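Local coordinates for putative uncharacterized protein ECU08_1170 (Encephalitozoon cuniculi, PDB 3Q87) that probably activates methyltransferases of the translation machinery as a zinc-binding Trm112-like subunit, here in complex with Mtq2, which methylates the termination factor eRF1, at residues A[10-15]-A[105-110]; A[19-24]-A[99-104]. All blocks are in the same frame, centred on the assembly; numbering follows the deposited sequence.

Both contacts meet at one zinc ion, probably structural, held by four cysteines. Contact 1 (10-15 with 105-110) supplies Cys11, Cys14 and Cys105, and contact 2 (19-24 with 99-104) supplies Cys102, so each of the two CxxC pairs gives its sulfurs to the same metal. The centres of the two contacts lie about 8 Å apart. The chain turns between Cys102 and Leu107, where the N of Cys102 lies 2.9 Å from the O of Leu107, a probable hydrogen bond; the N of Tyr109 makes another probable one to the O of Leu100 at 2.8 Å. Strands 98-102 and 108-112 are thus neighbours in one antiparallel sheet, and strand 20-24 flanks 98-102 as an edge strand within this chain.

Contact 1 of 2, residues A[10-15]-A[105-110]; sequences KCKRCS and CGLIYP. With ZN (zinc ion), chain C.
Cys11, Cys14 and Cys105 converge on the zinc ion, three of the four thiolates of a Cys4 site completed by Cys102. Their sulfurs reach it by different turns: SG of Cys11 stands anti to its backbone N (chi1 173°), whereas that of Cys105 sits between N and the carbonyl carbon (chi1 76°). Amides that follow two of the cysteines point at their sulfurs, as in zinc knuckles. SG of Cys11 accepts the N-H groups of Arg13 and Cys14, and SG of Cys105 that of Leu107 at 3.4 Å. Across the contact Arg13 adds a further donor: its NH1 gives a hydrogen bond of 3.3 Å to SG of Cys105, fairly straight (155°), the sulfur lying near the guanidinium plane, while CD1 of Leu107 lies over one guanidinium face. Such donors would be expected to offset part of the negative charge of the four thiolates. CD2 of Leu107 touches both SG of Cys11, at 3.9 Å, and CG of Lys12, the side chains of Leu107 and Lys12 crossing at about a right angle. Farther from the metal, the hydroxyl of Tyr109 gives a hydrogen bond of 2.8 Å to a lone pair of Lys10 O, in the plane of both the carbonyl and the ring, and the same OH lies 2.9 Å from the N of Lys12. Outside the two segments, Arg13 NH2 forms a salt bridge with Glu123 and Lys12 NZ bonds to Thr118 O, while Lys10 NZ reaches Cys72 O of the methyltransferase chain. Segment 10-15, a loop ahead of strand 20-24, packs against strand 108-112 and the turn before it, and Tyr109 also touches strands 98-102 and 115-117.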
ATOM      1  N   LYS A  10      -0.052  -0.511   9.923  1.00 14.19           N
ATOM      2  CA  LYS A  10      -0.456  -0.973  11.242  1.00 17.01           C
ATOM      3  C   LYS A  10       0.388  -2.168  11.665  1.00 14.21           C
ATOM      4  O   LYS A  10       1.015  -2.827  10.829  1.00 14.33           O
ATOM      5  CB  LYS A  10      -1.935  -1.358  11.255  1.00 15.24           C
ATOM      6  CG  LYS A  10      -2.263  -2.647  10.487  1.00 19.22           C
ATOM      7  CD  LYS A  10      -3.738  -3.000  10.624  1.00 19.84           C
ATOM      8  CE  LYS A  10      -4.072  -4.355  10.015  1.00 17.54           C
ATOM      9  NZ  LYS A  10      -3.622  -5.475  10.881  1.00 26.50           N
ATOM     10  N   CYS A  11       0.406  -2.441  12.964  1.00 12.07           N
ATOM     11  CA  CYS A  11       1.090  -3.615  13.470  1.00 11.27           C
ATOM     12  C   CYS A  11       0.393  -4.848  12.940  1.00 14.74           C
ATOM     13  O   CYS A  11      -0.838  -4.945  12.961  1.00 18.39           O
ATOM     14  CB  CYS A  11       1.091  -3.645  14.996  1.00 13.63           C
ATOM     15  SG  CYS A  11       1.740  -5.192  15.642  1.00 18.06           S
ATOM     16  N   LYS A  12       1.172  -5.796  12.454  1.00 17.48           N
ATOM     17  CA  LYS A  12       0.575  -6.937  11.780  1.00 16.72           C
ATOM     18  C   LYS A  12       0.213  -8.043  12.771  1.00 22.75           C
ATOM     19  O   LYS A  12      -0.370  -9.056  12.392  1.00 22.51           O
ATOM     20  CB  LYS A  12       1.514  -7.465  10.701  1.00 17.95           C
ATOM     21  CG  LYS A  12       2.728  -8.197  11.258  1.00 24.91           C
ATOM     22  CD  LYS A  12       3.551  -8.813  10.149  1.00 22.23           C
ATOM     23  CE  LYS A  12       4.847  -9.389  10.694  1.00 24.44           C
ATOM     24  NZ  LYS A  12       5.669  -9.940   9.577  1.00 17.99           N
ATOM     25  N   ARG A  13       0.562  -7.839  14.037  1.00 21.26           N
ATOM     26  CA  ARG A  13       0.329  -8.842  15.070  1.00 25.26           C
ATOM     27  C   ARG A  13      -0.862  -8.460  15.964  1.00 26.64           C
ATOM     28  O   ARG A  13      -1.743  -9.282  16.231  1.00 20.00           O
ATOM     29  CB  ARG A  13       1.581  -9.008  15.928  1.00 24.54           C
ATOM     30  CG  ARG A  13       1.289  -9.657  17.270  1.00 31.77           C
ATOM     31  CD  ARG A  13       2.409  -9.378  18.251  1.00 37.61           C
ATOM     32  NE  ARG A  13       3.519 -10.277  18.003  1.00 32.73           N
ATOM     33  CZ  ARG A  13       4.793  -9.996  18.231  1.00 22.50           C
ATOM     34  NH1 ARG A  13       5.155  -8.817  18.720  1.00 22.52           N
ATOM     35  NH2 ARG A  13       5.709 -10.917  17.964  1.00 27.50           N
ATOM     36  N   CYS A  14      -0.887  -7.212  16.425  1.00 20.12           N
ATOM     37  CA  CYS A  14      -2.028  -6.717  17.188  1.00 26.05           C
ATOM     38  C   CYS A  14      -3.291  -6.674  16.320  1.00 24.58           C
ATOM     39  O   CYS A  14      -3.257  -6.240  15.173  1.00 21.46           O
ATOM     40  CB  CYS A  14      -1.715  -5.352  17.814  1.00 22.51           C
ATOM     41  SG  CYS A  14      -0.379  -5.430  19.055  1.00 20.90           S
ATOM     42  N   SER A  15      -4.398  -7.158  16.867  1.00 24.29           N
ATOM     43  CA  SER A  15      -5.639  -7.303  16.117  1.00 31.87           C
ATOM     44  C   SER A  15      -6.490  -6.045  16.240  1.00 31.89           C
ATOM     45  O   SER A  15      -7.649  -6.023  15.840  1.00 34.43           O
ATOM     46  CB  SER A  15      -6.415  -8.494  16.661  1.00 31.57           C
ATOM     47  OG  SER A  15      -6.525  -8.369  18.066  1.00 26.98           O
ATOM     48  N   CYS A 105       2.862  -4.022  21.384  1.00 23.69           N
ATOM     49  CA  CYS A 105       3.567  -5.299  21.463  1.00 20.12           C
ATOM     50  C   CYS A 105       5.062  -5.160  21.198  1.00 18.52           C
ATOM     51  O   CYS A 105       5.796  -6.133  21.314  1.00 20.69           O
ATOM     52  CB  CYS A 105       2.965  -6.307  20.493  1.00 24.44           C
ATOM     53  SG  CYS A 105       3.457  -5.972  18.789  1.00 18.39           S
ATOM     54  N   GLY A 106       5.513  -3.953  20.851  1.00 18.38           N
ATOM     55  CA  GLY A 106       6.929  -3.726  20.583  1.00 19.38           C
ATOM     56  C   GLY A 106       7.491  -4.280  19.272  1.00 15.37           C
ATOM     57  O   GLY A 106       8.686  -4.199  19.035  1.00 16.49           O
ATOM     58  N   LEU A 107       6.648  -4.867  18.432  1.00 17.64           N
ATOM     59  CA  LEU A 107       7.090  -5.314  17.109  1.00 14.74           C
ATOM     60  C   LEU A 107       7.747  -4.165  16.330  1.00 15.50           C
ATOM     61  O   LEU A 107       7.253  -3.034  16.328  1.00 15.26           O
ATOM     62  CB  LEU A 107       5.909  -5.857  16.310  1.00 17.26           C
ATOM     63  CG  LEU A 107       6.234  -6.495  14.958  1.00 22.02           C
ATOM     64  CD1 LEU A 107       6.860  -7.862  15.186  1.00 24.33           C
ATOM     65  CD2 LEU A 107       4.986  -6.624  14.103  1.00 18.51           C
ATOM     66  N   ILE A 108       8.859  -4.466  15.671  1.00 14.41           N
ATOM     67  CA  ILE A 108       9.639  -3.474  14.941  1.00 16.95           C
ATOM     68  C   ILE A 108       9.662  -3.726  13.436  1.00 18.15           C
ATOM     69  O   ILE A 108      10.015  -4.819  12.995  1.00 14.18           O
ATOM     70  CB  ILE A 108      11.116  -3.508  15.353  1.00 19.84           C
ATOM     71  CG1 ILE A 108      11.287  -3.278  16.856  1.00 23.89           C
ATOM     72  CG2 ILE A 108      11.908  -2.500  14.547  1.00 16.28           C
ATOM     73  CD1 ILE A 108      10.962  -1.904  17.281  1.00 23.63           C
ATOM     74  N   TYR A 109       9.313  -2.691  12.673  1.00 15.86           N
ATOM     75  CA  TYR A 109       9.495  -2.664  11.227  1.00 14.61           C
ATOM     76  C   TYR A 109      10.722  -1.805  10.889  1.00 12.17           C
ATOM     77  O   TYR A 109      10.682  -0.586  10.987  1.00 12.95           O
ATOM     78  CB  TYR A 109       8.284  -2.037  10.533  1.00 13.07           C
ATOM     79  CG  TYR A 109       6.938  -2.732  10.663  1.00 12.47           C
ATOM     80  CD1 TYR A 109       6.841  -4.097  10.892  1.00 13.74           C
ATOM     81  CD2 TYR A 109       5.761  -2.012  10.496  1.00 16.65           C
ATOM     82  CE1 TYR A 109       5.614  -4.717  10.985  1.00 18.81           C
ATOM     83  CE2 TYR A 109       4.514  -2.625  10.585  1.00 16.96           C
ATOM     84  CZ  TYR A 109       4.448  -3.970  10.821  1.00 13.66           C
ATOM     85  OH  TYR A 109       3.224  -4.568  10.897  1.00 15.09           O
ATOM     86  N   PRO A 110      11.813  -2.435  10.472  1.00 14.13           N
ATOM     87  CA  PRO A 110      12.956  -1.616  10.060  1.00 14.21           C
ATOM     88  C   PRO A 110      12.593  -0.795   8.828  1.00 19.92           C
ATOM     89  O   PRO A 110      11.759  -1.207   8.028  1.00 18.55           O
ATOM     90  CB  PRO A 110      14.021  -2.656   9.692  1.00 16.22           C
ATOM     91  CG  PRO A 110      13.579  -3.927  10.374  1.00 15.87           C
ATOM     92  CD  PRO A 110      12.085  -3.876  10.348  1.00 15.92           C
TER
HETATM   93 ZN    ZN C 126       1.677  -4.710  17.947  1.00 28.56          ZN

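Contact 2 of 2, residues A[19-24]-A[99-104]; sequences KLILEC and SLRCDM. With ZN (zinc ion), chain C.
Strands 20-24 and 99-102 pair antiparallel, their axes 4.2 Å apart at closest approach and their directions 150° apart, in the four-stranded sheet of the Trm112 zinc domain. Two hydrogen-bonded pairs, Ile21 with Arg101 and Glu23 with Ser99, alternate with the non-hydrogen-bonded pairs Leu20-Cys102 and Leu22-Leu100. In each of the former both N-H...O bonds form, among them Ile21 N to Arg101 O at 2.7 Å. Beyond the strand end the pairing carries on, Asp103 N donating to Lys19 O at 2.9 Å.

Side chains divide between the two faces. On the face of Leu20, Leu22, Leu100 and Cys102, CD2 of Leu22 meets CD2 of Leu100 at 3.7 Å as the two chains cross obliquely, and both leucines also touch Ile111 of strand 108-112. The next pair along packs CD2 of Leu20 against CA and CB of Cys102, whose sulfur is anti to its backbone N (chi1 173°) and turned to the zinc ion, completing the site formed with Cys11, Cys14 and Cys105. On the other face Ile21 and Arg101 lie side by side, pointing the same way, with CB of Ile21 over one face of the guanidinium. Just before strand 20-24, Lys19 is met by Asp103, which folds back on it. The CG of Asp103 lies between N and the carbonyl carbon (chi1 68°), and its OD2 lies 3.2 Å from CD of Lys19. NZ of that lysine is 4.3 Å from OD2, beyond a salt bridge, and pairs instead with Glu51 of helix 42-59. OD1 of Asp103 accepts the N-H of Lys19 at 3.1 Å, from above the carboxylate plane.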
ATOM      1  N   LYS A  19      -0.363   2.452  18.058  1.00 24.65           N
ATOM      2  CA  LYS A  19       0.445   3.539  17.506  1.00 26.96           C
ATOM      3  C   LYS A  19       1.806   3.021  17.081  1.00 25.77           C
ATOM      4  O   LYS A  19       2.488   2.378  17.870  1.00 22.97           O
ATOM      5  CB  LYS A  19       0.645   4.628  18.557  1.00 34.30           C
ATOM      6  CG  LYS A  19      -0.631   5.231  19.087  1.00 31.67           C
ATOM      7  CD  LYS A  19      -0.360   5.971  20.392  1.00 58.76           C
ATOM      8  CE  LYS A  19      -1.624   6.135  21.234  1.00 60.86           C
ATOM      9  NZ  LYS A  19      -1.310   6.703  22.575  1.00 52.35           N
ATOM     10  N   LEU A  20       2.203   3.285  15.839  1.00 23.43           N
ATOM     11  CA  LEU A  20       3.547   2.929  15.398  1.00 18.65           C
ATOM     12  C   LEU A  20       4.457   4.115  15.653  1.00 22.61           C
ATOM     13  O   LEU A  20       4.204   5.200  15.145  1.00 21.43           O
ATOM     14  CB  LEU A  20       3.565   2.553  13.913  1.00 22.42           C
ATOM     15  CG  LEU A  20       2.628   1.390  13.535  1.00 17.50           C
ATOM     16  CD1 LEU A  20       2.768   0.999  12.057  1.00 19.26           C
ATOM     17  CD2 LEU A  20       2.869   0.197  14.457  1.00 18.07           C
ATOM     18  N   ILE A  21       5.509   3.912  16.440  1.00 19.97           N
ATOM     19  CA  ILE A  21       6.418   5.009  16.784  1.00 21.42           C
ATOM     20  C   ILE A  21       7.671   4.977  15.926  1.00 18.80           C
ATOM     21  O   ILE A  21       8.309   3.944  15.780  1.00 19.34           O
ATOM     22  CB  ILE A  21       6.818   4.985  18.276  1.00 28.51           C
ATOM     23  CG1 ILE A  21       5.573   4.903  19.164  1.00 29.98           C
ATOM     24  CG2 ILE A  21       7.635   6.223  18.637  1.00 24.21           C
ATOM     25  CD1 ILE A  21       4.572   6.018  18.907  1.00 29.83           C
ATOM     26  N   LEU A  22       8.014   6.132  15.368  1.00 20.82           N
ATOM     27  CA  LEU A  22       9.124   6.264  14.442  1.00 22.62           C
ATOM     28  C   LEU A  22      10.437   6.528  15.167  1.00 29.70           C
ATOM     29  O   LEU A  22      10.517   7.408  16.026  1.00 24.54           O
ATOM     30  CB  LEU A  22       8.833   7.414  13.469  1.00 21.52           C
ATOM     31  CG  LEU A  22       9.631   7.648  12.177  1.00 28.74           C
ATOM     32  CD1 LEU A  22      10.545   8.823  12.333  1.00 26.86           C
ATOM     33  CD2 LEU A  22      10.418   6.422  11.682  1.00 24.02           C
ATOM     34  N   GLU A  23      11.458   5.750  14.818  1.00 23.61           N
ATOM     35  CA  GLU A  23      12.833   6.092  15.150  1.00 23.30           C
ATOM     36  C   GLU A  23      13.584   6.351  13.852  1.00 28.54           C
ATOM     37  O   GLU A  23      13.551   5.537  12.932  1.00 29.83           O
ATOM     38  CB  GLU A  23      13.510   4.978  15.938  1.00 28.75           C
ATOM     39  CG  GLU A  23      15.015   4.995  15.805  1.00 42.24           C
ATOM     40  CD  GLU A  23      15.709   4.699  17.110  1.00 63.24           C
ATOM     41  OE1 GLU A  23      16.667   3.889  17.108  1.00 64.86           O
ATOM     42  OE2 GLU A  23      15.289   5.277  18.138  1.00 60.97           O
ATOM     43  N   CYS A  24      14.262   7.488  13.786  1.00 22.50           N
ATOM     44  CA  CYS A  24      14.857   7.943  12.546  1.00 28.72           C
ATOM     45  C   CYS A  24      16.378   8.027  12.635  1.00 36.48           C
ATOM     46  O   CYS A  24      16.914   8.890  13.324  1.00 29.57           O
ATOM     47  CB  CYS A  24      14.275   9.306  12.188  1.00 29.45           C
ATOM     48  SG  CYS A  24      14.827   9.962  10.616  1.00 35.79           S
ATOM     49  N   SER A  99      13.198   3.076  11.932  1.00 16.72           N
ATOM     50  CA  SER A  99      12.363   1.988  12.436  1.00 17.67           C
ATOM     51  C   SER A  99      10.970   2.467  12.813  1.00 20.59           C
ATOM     52  O   SER A  99      10.769   3.635  13.173  1.00 22.00           O
ATOM     53  CB  SER A  99      13.006   1.366  13.677  1.00 21.69           C
ATOM     54  OG  SER A  99      13.958   0.386  13.314  1.00 45.52           O
ATOM     55  N   LEU A 100      10.015   1.545  12.755  1.00 17.10           N
ATOM     56  CA  LEU A 100       8.680   1.775  13.273  1.00 13.45           C
ATOM     57  C   LEU A 100       8.408   0.731  14.349  1.00 16.27           C
ATOM     58  O   LEU A 100       8.592  -0.454  14.110  1.00 18.89           O
ATOM     59  CB  LEU A 100       7.644   1.644  12.159  1.00 14.74           C
ATOM     60  CG  LEU A 100       7.742   2.665  11.024  1.00 19.85           C
ATOM     61  CD1 LEU A 100       6.737   2.329   9.936  1.00 16.87           C
ATOM     62  CD2 LEU A 100       7.542   4.099  11.537  1.00 21.01           C
ATOM     63  N   ARG A 101       7.956   1.165  15.523  1.00 17.19           N
ATOM     64  CA  ARG A 101       7.718   0.248  16.638  1.00 19.56           C
ATOM     65  C   ARG A 101       6.265   0.320  17.127  1.00 15.78           C
ATOM     66  O   ARG A 101       5.778   1.390  17.453  1.00 15.48           O
ATOM     67  CB  ARG A 101       8.679   0.561  17.803  1.00 21.70           C
ATOM     68  CG  ARG A 101       8.393  -0.263  19.077  1.00 21.07           C
ATOM     69  CD  ARG A 101       9.412  -0.032  20.193  1.00 23.64           C
ATOM     70  NE  ARG A 101       9.691   1.382  20.413  1.00 41.70           N
ATOM     71  CZ  ARG A 101       8.905   2.203  21.104  1.00 48.88           C
ATOM     72  NH1 ARG A 101       7.773   1.752  21.636  1.00 41.87           N
ATOM     73  NH2 ARG A 101       9.249   3.476  21.262  1.00 40.62           N
ATOM     74  N   CYS A 102       5.586  -0.823  17.180  1.00 17.28           N
ATOM     75  CA  CYS A 102       4.245  -0.891  17.742  1.00 18.73           C
ATOM     76  C   CYS A 102       4.304  -0.596  19.231  1.00 19.05           C
ATOM     77  O   CYS A 102       5.025  -1.259  19.954  1.00 25.08           O
ATOM     78  CB  CYS A 102       3.647  -2.284  17.551  1.00 18.75           C
ATOM     79  SG  CYS A 102       2.031  -2.491  18.420  1.00 16.64           S
ATOM     80  N   ASP A 103       3.545   0.390  19.692  1.00 21.29           N
ATOM     81  CA  ASP A 103       3.608   0.785  21.097  1.00 24.81           C
ATOM     82  C   ASP A 103       2.994  -0.251  22.030  1.00 26.26           C
ATOM     83  O   ASP A 103       3.237  -0.204  23.227  1.00 28.57           O
ATOM     84  CB  ASP A 103       2.969   2.161  21.324  1.00 22.75           C
ATOM     85  CG  ASP A 103       1.456   2.155  21.105  1.00 37.56           C
ATOM     86  OD1 ASP A 103       0.922   1.160  20.571  1.00 36.17           O
ATOM     87  OD2 ASP A 103       0.792   3.148  21.470  1.00 41.08           O
ATOM     88  N   MET A 104       2.214  -1.189  21.492  1.00 25.35           N
ATOM     89  CA  MET A 104       1.566  -2.180  22.343  1.00 19.42           C
ATOM     90  C   MET A 104       2.351  -3.483  22.489  1.00 34.44           C
ATOM     91  O   MET A 104       2.482  -4.003  23.600  1.00 22.46           O
ATOM     92  CB  MET A 104       0.137  -2.477  21.879  1.00 20.30           C
ATOM     93  CG  MET A 104      -0.808  -1.282  22.007  1.00 44.94           C
ATOM     94  SD  MET A 104      -1.176  -0.826  23.719  1.00 50.11           S
ATOM     95  CE  MET A 104      -1.815  -2.397  24.309  1.00 28.04           C
TER
HETATM   96 ZN    ZN C 126       1.677  -4.710  17.947  1.00 28.56          ZN